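Local coordinates for protein alpha-1,4-endofucoidanase (Mariniflexile fucanivorans, PDB 6DLH) that hydrolyses alpha-1,4-linked fucoidan internally as a retaining glycoside hydrolase of family 107, its catalytic domain being followed by calcium-binding immunoglobulin-like modules, at residues 93-98 with 202-207; 152-157 with 195-200; 230-235 with 248-253. All blocks are in the same frame, centred on the assembly; numbering follows the deposited sequence.

Contact 1. Residues 93-98 with 202-207; sequences PTHVAP and FCYAEF
The imidazole of H95 and the phenol of Y204 meet rim to rim, neither lying over the other's face: NE2 of H95 sits at the edge of the tyrosine ring, in its plane, while P93 O and Y204 CZ both lie in the plane of the imidazole. The ring planes are turned by 48° and the centroids stand 5.7 Å apart, which excludes a stack. The pair joins helix 198-216 to the loop that follows strand 80-84 of the central parallel sheet, a sheet consistent with the beta/alpha-barrel-like catalytic domain suggested by the kinship with GH29 fucosidases.

What holds the rings is a hydrogen bond of 2.7 Å between H95 NE2 and Y204 OH, bent to 147°, in which either atom could be the donor. The other imidazole nitrogen is also engaged: H95 ND1 donates to P93 O at 2.6 Å, approaching from above the carbonyl plane and not along a lone pair. Gripped through both nitrogens, the ring has its rotation fixed. With CG of Y204 opposite the backbone N (chi1 -172°), the phenol reaches straight from the helix to meet the histidine coming the other way.

Y212, further along the helix, also touches H95, and its hydroxyl bonds to A97 O. Beside the main bond, CE1 of H95 comes within 3.9 Å of CE1 of Y204.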
loop_
_atom_site.group_PDB
_atom_site.type_symbol
_atom_site.label_atom_id
_atom_site.label_comp_id
_atom_site.label_asym_id
_atom_site.label_seq_id
_atom_site.Cartn_x
_atom_site.Cartn_y
_atom_site.Cartn_z
ATOM N N PRO A 93 -12.439 6.858 -1.669
ATOM C CA PRO A 93 -13.062 5.847 -0.808
ATOM C C PRO A 93 -12.216 4.610 -0.499
ATOM O O PRO A 93 -12.353 4.018 0.570
ATOM C CB PRO A 93 -14.327 5.423 -1.580
ATOM C CG PRO A 93 -14.576 6.567 -2.539
ATOM C CD PRO A 93 -13.190 7.040 -2.922
ATOM N N THR A 94 -11.343 4.225 -1.439
ATOM C CA THR A 94 -10.575 2.995 -1.311
ATOM C C THR A 94 -9.485 3.158 -0.252
ATOM O O THR A 94 -8.584 3.980 -0.412
ATOM C CB THR A 94 -10.030 2.553 -2.672
ATOM O OG1 THR A 94 -9.004 3.470 -3.061
ATOM C CG2 THR A 94 -11.109 2.471 -3.730
ATOM N N HIS A 95 -9.593 2.363 0.823
ATOM C CA HIS A 95 -8.649 2.348 1.929
ATOM C C HIS A 95 -7.766 1.106 1.831
ATOM O O HIS A 95 -8.153 0.123 1.200
ATOM C CB HIS A 95 -9.391 2.353 3.276
ATOM C CG HIS A 95 -10.071 3.641 3.595
ATOM N ND1 HIS A 95 -11.061 4.174 2.787
ATOM C CD2 HIS A 95 -9.927 4.489 4.637
ATOM C CE1 HIS A 95 -11.478 5.309 3.307
ATOM N NE2 HIS A 95 -10.801 5.523 4.446
ATOM N N VAL A 96 -6.598 1.158 2.488
ATOM C CA VAL A 96 -5.638 0.064 2.460
ATOM C C VAL A 96 -5.511 -0.562 3.848
ATOM O O VAL A 96 -4.658 -1.419 4.058
ATOM C CB VAL A 96 -4.264 0.515 1.920
ATOM C CG1 VAL A 96 -4.360 1.064 0.512
ATOM C CG2 VAL A 96 -3.570 1.507 2.841
ATOM N N ALA A 97 -6.346 -0.115 4.796
ATOM C CA ALA A 97 -6.337 -0.635 6.155
ATOM C C ALA A 97 -7.759 -1.015 6.558
ATOM O O ALA A 97 -8.707 -0.344 6.157
ATOM C CB ALA A 97 -5.744 0.377 7.101
ATOM N N PRO A 98 -7.963 -2.097 7.347
ATOM C CA PRO A 98 -9.308 -2.617 7.596
ATOM C C PRO A 98 -10.065 -1.816 8.655
ATOM O O PRO A 98 -9.482 -1.375 9.649
ATOM C CB PRO A 98 -9.022 -4.045 8.085
ATOM C CG PRO A 98 -7.696 -3.925 8.811
ATOM C CD PRO A 98 -6.923 -2.868 8.048
ATOM N N PHE A 202 -17.487 15.156 9.282
ATOM C CA PHE A 202 -17.249 15.003 10.711
ATOM C C PHE A 202 -17.415 13.537 11.118
ATOM O O PHE A 202 -16.753 13.083 12.049
ATOM C CB PHE A 202 -18.165 15.922 11.525
ATOM C CG PHE A 202 -17.688 17.344 11.693
ATOM C CD1 PHE A 202 -16.791 17.679 12.700
ATOM C CD2 PHE A 202 -18.162 18.355 10.866
ATOM C CE1 PHE A 202 -16.367 18.990 12.865
ATOM C CE2 PHE A 202 -17.738 19.666 11.032
ATOM C CZ PHE A 202 -16.837 19.981 12.027
ATOM N N CYS A 203 -18.300 12.813 10.414
ATOM C CA CYS A 203 -18.463 11.377 10.598
ATOM C C CYS A 203 -17.097 10.702 10.461
ATOM O O CYS A 203 -16.648 10.008 11.375
ATOM C CB CYS A 203 -19.417 10.782 9.564
ATOM S SG CYS A 203 -21.173 10.779 10.025
ATOM N N TYR A 204 -16.441 10.958 9.318
ATOM C CA TYR A 204 -15.184 10.327 8.947
ATOM C C TYR A 204 -14.113 10.592 10.002
ATOM O O TYR A 204 -13.421 9.669 10.430
ATOM C CB TYR A 204 -14.742 10.766 7.548
ATOM C CG TYR A 204 -13.553 10.001 7.021
ATOM C CD1 TYR A 204 -13.719 8.806 6.336
ATOM C CD2 TYR A 204 -12.259 10.457 7.231
ATOM C CE1 TYR A 204 -12.632 8.094 5.855
ATOM C CE2 TYR A 204 -11.161 9.753 6.761
ATOM C CZ TYR A 204 -11.350 8.568 6.072
ATOM O OH TYR A 204 -10.274 7.867 5.610
ATOM N N ALA A 205 -13.985 11.852 10.426
ATOM C CA ALA A 205 -12.969 12.212 11.401
ATOM C C ALA A 205 -13.150 11.418 12.696
ATOM O O ALA A 205 -12.168 10.950 13.272
ATOM C CB ALA A 205 -12.974 13.700 11.648
ATOM N N GLU A 206 -14.406 11.260 13.138
ATOM C CA GLU A 206 -14.685 10.727 14.466
ATOM C C GLU A 206 -14.687 9.199 14.457
ATOM O O GLU A 206 -14.127 8.591 15.363
ATOM C CB GLU A 206 -15.975 11.320 15.046
ATOM C CG GLU A 206 -16.349 10.780 16.422
ATOM C CD GLU A 206 -15.519 11.271 17.599
ATOM O OE1 GLU A 206 -14.964 12.385 17.515
ATOM O OE2 GLU A 206 -15.433 10.537 18.608
ATOM N N PHE A 207 -15.303 8.589 13.438
ATOM C CA PHE A 207 -15.557 7.155 13.459
ATOM C C PHE A 207 -14.547 6.369 12.620
ATOM O O PHE A 207 -14.178 5.251 12.989
ATOM C CB PHE A 207 -17.018 6.848 13.120
ATOM C CG PHE A 207 -17.977 7.218 14.224
ATOM C CD1 PHE A 207 -19.056 8.056 13.980
ATOM C CD2 PHE A 207 -17.782 6.755 15.520
ATOM C CE1 PHE A 207 -19.924 8.405 15.005
ATOM C CE2 PHE A 207 -18.649 7.105 16.545
ATOM C CZ PHE A 207 -19.720 7.931 16.283
#

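Contact 2. Residues 152-157 with 195-200; sequences NLLARI and NGRRKY
L154 lays its CB over one face of the R197 guanidinium, 4.2 Å above the plane and offset toward the rim, while its CG meets R197 CD at 4.1 Å. The two side chains run past each other in opposite directions, so the base of the leucine lies against part of one face of the guanidinium. R197 is the N-cap residue of helix 198-216 and sits in a type II' beta turn from N195 to R198; the contact therefore fastens a helix start to the loop after strand 143-149.

The polar end of R197 grips the backbone of that loop. NH1 donates to A155 O at 2.6 Å in a bent bond of 135°, with the oxygen tilted out of the guanidinium plane. R197 NH2 donates to a water oxygen 2.7 Å away, and that water donates to R156 O, so two successive carbonyls are read by one arginine, the second indirectly. A bend at the third torsion (chi3 -70°) turns the guanidinium toward these carbonyls. A leucine in place of R197 would probably leave A155 O without its donor and break the water bridge to R156 O, setting the loop freer to shift.

One helical turn on, Y200 crosses L154 at about a right angle, and on the tyrosine side the touching is done by Y200 CB. The tyrosine ring leads elsewhere: its OH bonds to D177, K199 CG lies over one face and R197 CB at its edge. M173 of helix 168-176 packs against both R197 and Y200. CD1 and CD2 of L154 both face Y200 CB, at 4.0 Å and 4.1 Å.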
loop_
_atom_site.group_PDB
_atom_site.type_symbol
_atom_site.label_atom_id
_atom_site.label_comp_id
_atom_site.label_asym_id
_atom_site.label_seq_id
_atom_site.Cartn_x
_atom_site.Cartn_y
_atom_site.Cartn_z
ATOM N N ASN A 152 -12.474 11.493 1.069
ATOM C CA ASN A 152 -12.632 10.230 1.775
ATOM C C ASN A 152 -13.729 9.389 1.118
ATOM O O ASN A 152 -13.689 9.170 -0.092
ATOM C CB ASN A 152 -12.679 10.445 3.292
ATOM C CG ASN A 152 -13.912 11.191 3.762
ATOM O OD1 ASN A 152 -14.984 10.601 3.906
ATOM N ND2 ASN A 152 -13.769 12.484 4.008
ATOM N N LEU A 153 -14.721 8.954 1.908
ATOM C CA LEU A 153 -15.746 8.019 1.458
ATOM C C LEU A 153 -16.805 8.698 0.584
ATOM O O LEU A 153 -17.538 8.018 -0.135
ATOM C CB LEU A 153 -16.361 7.320 2.678
ATOM C CG LEU A 153 -15.431 6.355 3.417
ATOM C CD1 LEU A 153 -15.932 6.075 4.824
ATOM C CD2 LEU A 153 -15.244 5.057 2.640
ATOM N N LEU A 154 -16.866 10.036 0.618
ATOM C CA LEU A 154 -17.779 10.784 -0.237
ATOM C C LEU A 154 -17.350 10.656 -1.696
ATOM O O LEU A 154 -16.208 10.298 -1.984
ATOM C CB LEU A 154 -17.811 12.254 0.192
ATOM C CG LEU A 154 -18.609 12.582 1.455
ATOM C CD1 LEU A 154 -19.800 11.646 1.631
ATOM C CD2 LEU A 154 -17.728 12.560 2.691
ATOM N N ALA A 155 -18.282 10.953 -2.607
ATOM C CA ALA A 155 -18.004 10.940 -4.033
ATOM C C ALA A 155 -17.615 12.343 -4.495
ATOM O O ALA A 155 -18.362 13.298 -4.296
ATOM C CB ALA A 155 -19.201 10.421 -4.790
ATOM N N ARG A 156 -16.440 12.444 -5.122
ATOM C CA ARG A 156 -15.898 13.716 -5.569
ATOM C C ARG A 156 -16.766 14.253 -6.703
ATOM O O ARG A 156 -17.095 15.436 -6.726
ATOM C CB ARG A 156 -14.441 13.538 -6.011
ATOM C CG ARG A 156 -13.642 14.829 -6.128
ATOM C CD ARG A 156 -12.362 14.555 -6.891
ATOM N NE ARG A 156 -11.640 15.761 -7.263
ATOM C CZ ARG A 156 -10.651 16.298 -6.559
ATOM N NH1 ARG A 156 -10.257 15.738 -5.428
ATOM N NH2 ARG A 156 -10.061 17.398 -6.991
ATOM N N ILE A 157 -17.117 13.364 -7.637
ATOM C CA ILE A 157 -18.019 13.659 -8.737
ATOM C C ILE A 157 -19.295 12.845 -8.512
ATOM O O ILE A 157 -19.387 11.706 -8.972
ATOM C CB ILE A 157 -17.350 13.313 -10.088
ATOM C CG1 ILE A 157 -15.875 13.728 -10.155
ATOM C CG2 ILE A 157 -18.158 13.847 -11.262
ATOM C CD1 ILE A 157 -15.630 15.227 -10.128
ATOM N N ASN A 195 -23.006 23.609 5.181
ATOM C CA ASN A 195 -23.127 23.546 3.731
ATOM C C ASN A 195 -22.649 22.192 3.207
ATOM O O ASN A 195 -21.854 21.514 3.857
ATOM C CB ASN A 195 -22.382 24.698 3.047
ATOM C CG ASN A 195 -22.323 25.958 3.887
ATOM O OD1 ASN A 195 -21.817 25.943 5.011
ATOM N ND2 ASN A 195 -22.836 27.051 3.349
ATOM N N GLY A 196 -23.146 21.817 2.018
ATOM C CA GLY A 196 -22.796 20.568 1.359
ATOM C C GLY A 196 -22.833 19.375 2.313
ATOM O O GLY A 196 -23.706 19.293 3.176
ATOM N N ARG A 197 -21.846 18.481 2.170
ATOM C CA ARG A 197 -21.819 17.204 2.867
ATOM C C ARG A 197 -21.015 17.309 4.162
ATOM O O ARG A 197 -20.389 16.337 4.581
ATOM C CB ARG A 197 -21.237 16.133 1.942
ATOM C CG ARG A 197 -22.068 15.894 0.691
ATOM C CD ARG A 197 -21.332 15.055 -0.333
ATOM N NE ARG A 197 -20.228 15.799 -0.915
ATOM C CZ ARG A 197 -19.687 15.550 -2.100
ATOM N NH1 ARG A 197 -20.093 14.514 -2.816
ATOM N NH2 ARG A 197 -18.745 16.350 -2.566
ATOM N N ARG A 198 -21.084 18.477 4.811
ATOM C CA ARG A 198 -20.299 18.797 5.994
ATOM C C ARG A 198 -20.451 17.737 7.087
ATOM O O ARG A 198 -19.465 17.378 7.732
ATOM C CB ARG A 198 -20.668 20.193 6.512
ATOM C CG ARG A 198 -19.957 20.625 7.790
ATOM C CD ARG A 198 -20.374 22.032 8.192
ATOM N NE ARG A 198 -19.702 22.547 9.378
ATOM C CZ ARG A 198 -18.618 23.316 9.363
ATOM N NH1 ARG A 198 -18.123 23.734 8.209
ATOM N NH2 ARG A 198 -18.031 23.658 10.500
ATOM N N LYS A 199 -21.687 17.267 7.322
ATOM C CA LYS A 199 -21.946 16.423 8.483
ATOM C C LYS A 199 -21.215 15.089 8.326
ATOM O O LYS A 199 -20.654 14.573 9.292
ATOM C CB LYS A 199 -23.446 16.282 8.779
ATOM C CG LYS A 199 -24.274 15.572 7.717
ATOM C CD LYS A 199 -25.758 15.529 8.018
ATOM C CE LYS A 199 -26.553 14.898 6.892
ATOM N NZ LYS A 199 -28.015 14.972 7.125
ATOM N N TYR A 200 -21.202 14.575 7.089
ATOM C CA TYR A 200 -20.531 13.332 6.740
ATOM C C TYR A 200 -19.022 13.447 6.963
ATOM O O TYR A 200 -18.378 12.468 7.332
ATOM C CB TYR A 200 -20.867 12.921 5.304
ATOM C CG TYR A 200 -22.337 12.878 4.964
ATOM C CD1 TYR A 200 -23.224 12.101 5.694
ATOM C CD2 TYR A 200 -22.842 13.599 3.893
ATOM C CE1 TYR A 200 -24.574 12.052 5.380
ATOM C CE2 TYR A 200 -24.189 13.565 3.566
ATOM C CZ TYR A 200 -25.059 12.785 4.310
ATOM O OH TYR A 200 -26.387 12.743 3.991
HETATM O O HOH W 1 -17.965 17.103 -5.078
#

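Contact 3. Residues 230-235 with 248-253; sequences NVMEDE and QRIYQA
M232 carries nearly all of this contact, placing its thioether across the face of Y251 and its CG against I250. Its SD stands 4.3 Å from the centroid of the Y251 ring and 19° off the ring normal, which identifies a sulfur-aromatic contact over the face. CE of M232 reaches over the same ring in CH-pi fashion, though the model sets it so close to the ring carbons that its exact position is doubtful. Bends at the second and third torsions (chi3 88°) fold the methyl over the ring. Nearer the backbone, M232 CB lies 3.8 Å from Y251 OH, and M232 CG meets I250 CG2 at 3.3 Å, tighter than usual for two carbons. I250 carries CG2 opposite its backbone N, which puts this methyl against M232 CG as the two side chains slide past each other. No hydrogen bond crosses between the segments.

A second shell holds the ring. Y251 OH is hydrogen-bonded to N271 OD1, and F269 meets the tyrosine ring edge to face; both contacts limit how the ring can turn. D238 ties both segments: its OD2 accepts from I250 N, and it is backbone-bonded to M232. F202 of helix 198-216 packs on I250.

In sequence, helix 249-259 comes between strands 222-226 and 266-269, which are adjacent and parallel in the sheet, so this Met-aromatic contact seats the helix of a beta-alpha-beta crossover against the short helix 228-233 that follows the first strand.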
loop_
_atom_site.group_PDB
_atom_site.type_symbol
_atom_site.label_atom_id
_atom_site.label_comp_id
_atom_site.label_asym_id
_atom_site.label_seq_id
_atom_site.Cartn_x
_atom_site.Cartn_y
_atom_site.Cartn_z
ATOM N N ASN A 230 -10.757 21.986 -1.449
ATOM C CA ASN A 230 -11.828 21.608 -2.362
ATOM C C ASN A 230 -13.102 21.277 -1.582
ATOM O O ASN A 230 -14.194 21.671 -1.990
ATOM C CB ASN A 230 -11.461 20.416 -3.251
ATOM C CG ASN A 230 -10.249 20.643 -4.133
ATOM O OD1 ASN A 230 -9.122 20.729 -3.651
ATOM N ND2 ASN A 230 -10.468 20.698 -5.435
ATOM N N VAL A 231 -12.962 20.540 -0.470
ATOM C CA VAL A 231 -14.119 19.983 0.217
ATOM C C VAL A 231 -14.399 20.727 1.523
ATOM O O VAL A 231 -15.559 20.970 1.852
ATOM C CB VAL A 231 -14.025 18.455 0.422
ATOM C CG1 VAL A 231 -12.827 18.048 1.270
ATOM C CG2 VAL A 231 -15.311 17.887 1.004
ATOM N N MET A 232 -13.348 21.087 2.263
ATOM C CA MET A 232 -13.538 21.729 3.554
ATOM C C MET A 232 -13.877 23.209 3.402
ATOM O O MET A 232 -14.638 23.745 4.205
ATOM C CB MET A 232 -12.314 21.558 4.455
ATOM C CG MET A 232 -12.265 20.182 5.042
ATOM S SD MET A 232 -10.613 19.548 5.289
ATOM C CE MET A 232 -10.224 20.157 6.921
ATOM N N GLU A 233 -13.316 23.858 2.373
ATOM C CA GLU A 233 -13.589 25.268 2.138
ATOM C C GLU A 233 -14.756 25.415 1.166
ATOM O O GLU A 233 -15.834 25.850 1.561
ATOM C CB GLU A 233 -12.332 26.007 1.676
ATOM C CG GLU A 233 -12.594 27.433 1.225
ATOM C CD GLU A 233 -11.355 28.190 0.784
ATOM O OE1 GLU A 233 -10.326 27.544 0.520
ATOM O OE2 GLU A 233 -11.422 29.423 0.706
ATOM N N ASP A 234 -14.529 25.031 -0.095
ATOM C CA ASP A 234 -15.443 25.307 -1.192
ATOM C C ASP A 234 -16.804 24.638 -0.986
ATOM O O ASP A 234 -17.815 25.154 -1.458
ATOM C CB ASP A 234 -14.845 24.900 -2.541
ATOM C CG ASP A 234 -13.757 25.828 -3.058
ATOM O OD1 ASP A 234 -13.309 26.711 -2.293
ATOM O OD2 ASP A 234 -13.366 25.655 -4.223
ATOM N N GLU A 235 -16.829 23.488 -0.300
ATOM C CA GLU A 235 -18.056 22.715 -0.179
ATOM C C GLU A 235 -18.701 22.915 1.192
ATOM O O GLU A 235 -19.906 23.134 1.270
ATOM C CB GLU A 235 -17.816 21.235 -0.493
ATOM N N GLN A 248 -12.546 26.944 11.224
ATOM C CA GLN A 248 -11.756 25.786 10.827
ATOM C C GLN A 248 -12.110 24.579 11.696
ATOM O O GLN A 248 -11.242 24.032 12.376
ATOM C CB GLN A 248 -10.265 26.102 10.961
ATOM C CG GLN A 248 -9.837 27.395 10.281
ATOM C CD GLN A 248 -8.363 27.669 10.451
ATOM O OE1 GLN A 248 -7.658 26.981 11.184
ATOM N NE2 GLN A 248 -7.884 28.692 9.762
ATOM N N ARG A 249 -13.383 24.163 11.665
ATOM C CA ARG A 249 -13.853 23.134 12.581
ATOM C C ARG A 249 -13.525 21.754 12.020
ATOM O O ARG A 249 -13.113 20.867 12.767
ATOM C CB ARG A 249 -15.347 23.286 12.893
ATOM C CG ARG A 249 -15.676 24.391 13.889
ATOM C CD ARG A 249 -15.133 24.132 15.282
ATOM N NE ARG A 249 -15.469 25.191 16.225
ATOM C CZ ARG A 249 -14.942 25.319 17.441
ATOM N NH1 ARG A 249 -15.307 26.324 18.220
ATOM N NH2 ARG A 249 -14.051 24.446 17.876
ATOM N N ILE A 250 -13.717 21.597 10.702
ATOM C CA ILE A 250 -13.360 20.374 10.002
ATOM C C ILE A 250 -11.850 20.155 10.102
ATOM O O ILE A 250 -11.409 19.042 10.376
ATOM C CB ILE A 250 -13.858 20.398 8.544
ATOM C CG1 ILE A 250 -15.325 20.833 8.459
ATOM C CG2 ILE A 250 -13.619 19.048 7.883
ATOM C CD1 ILE A 250 -15.887 20.896 7.055
ATOM N N TYR A 251 -11.070 21.228 9.907
ATOM C CA TYR A 251 -9.624 21.158 10.047
ATOM C C TYR A 251 -9.273 20.610 11.426
ATOM O O TYR A 251 -8.368 19.785 11.553
ATOM C CB TYR A 251 -8.968 22.506 9.732
ATOM C CG TYR A 251 -9.049 22.896 8.277
ATOM C CD1 TYR A 251 -8.136 22.414 7.344
ATOM C CD2 TYR A 251 -10.056 23.729 7.822
ATOM C CE1 TYR A 251 -8.220 22.762 6.004
ATOM C CE2 TYR A 251 -10.157 24.082 6.485
ATOM C CZ TYR A 251 -9.233 23.602 5.575
ATOM O OH TYR A 251 -9.348 23.949 4.258
ATOM N N GLN A 252 -10.031 21.059 12.435
ATOM C CA GLN A 252 -9.847 20.663 13.823
ATOM C C GLN A 252 -10.213 19.193 14.007
ATOM O O GLN A 252 -9.483 18.448 14.658
ATOM C CB GLN A 252 -10.715 21.524 14.744
ATOM C CG GLN A 252 -10.387 21.339 16.220
ATOM C CD GLN A 252 -11.168 22.269 17.116
ATOM O OE1 GLN A 252 -12.302 22.640 16.810
ATOM N NE2 GLN A 252 -10.562 22.644 18.233
ATOM N N ALA A 253 -11.347 18.790 13.425
ATOM C CA ALA A 253 -11.853 17.438 13.589
ATOM C C ALA A 253 -10.785 16.440 13.146
ATOM O O ALA A 253 -10.496 15.477 13.856
ATOM C CB ALA A 253 -13.146 17.266 12.825
#

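In the fold
From the N terminus, the chain leaves strand 80-84 and enters the loop holding residues 93-98, which waits 104 residues for its partner on helix 198-216. Inside that span, the loop after strand 143-149 pairs with residues 195-200, so contact 2 is nested within the loop closed by contact 1, and both use helix 198-216, contact 2 at its start. Contact 3 follows in series, joining 230-235 to 248-253 across a short helix-free loop. The three neighbour one another: N152 and L153 touch Y204, F202 packs on I250 and A253, and R198 meets R249. They tie together the loops after strands 80-84 and 143-149 and helices 198-216, 228-233 and 249-259, on the same side of the chain's centre.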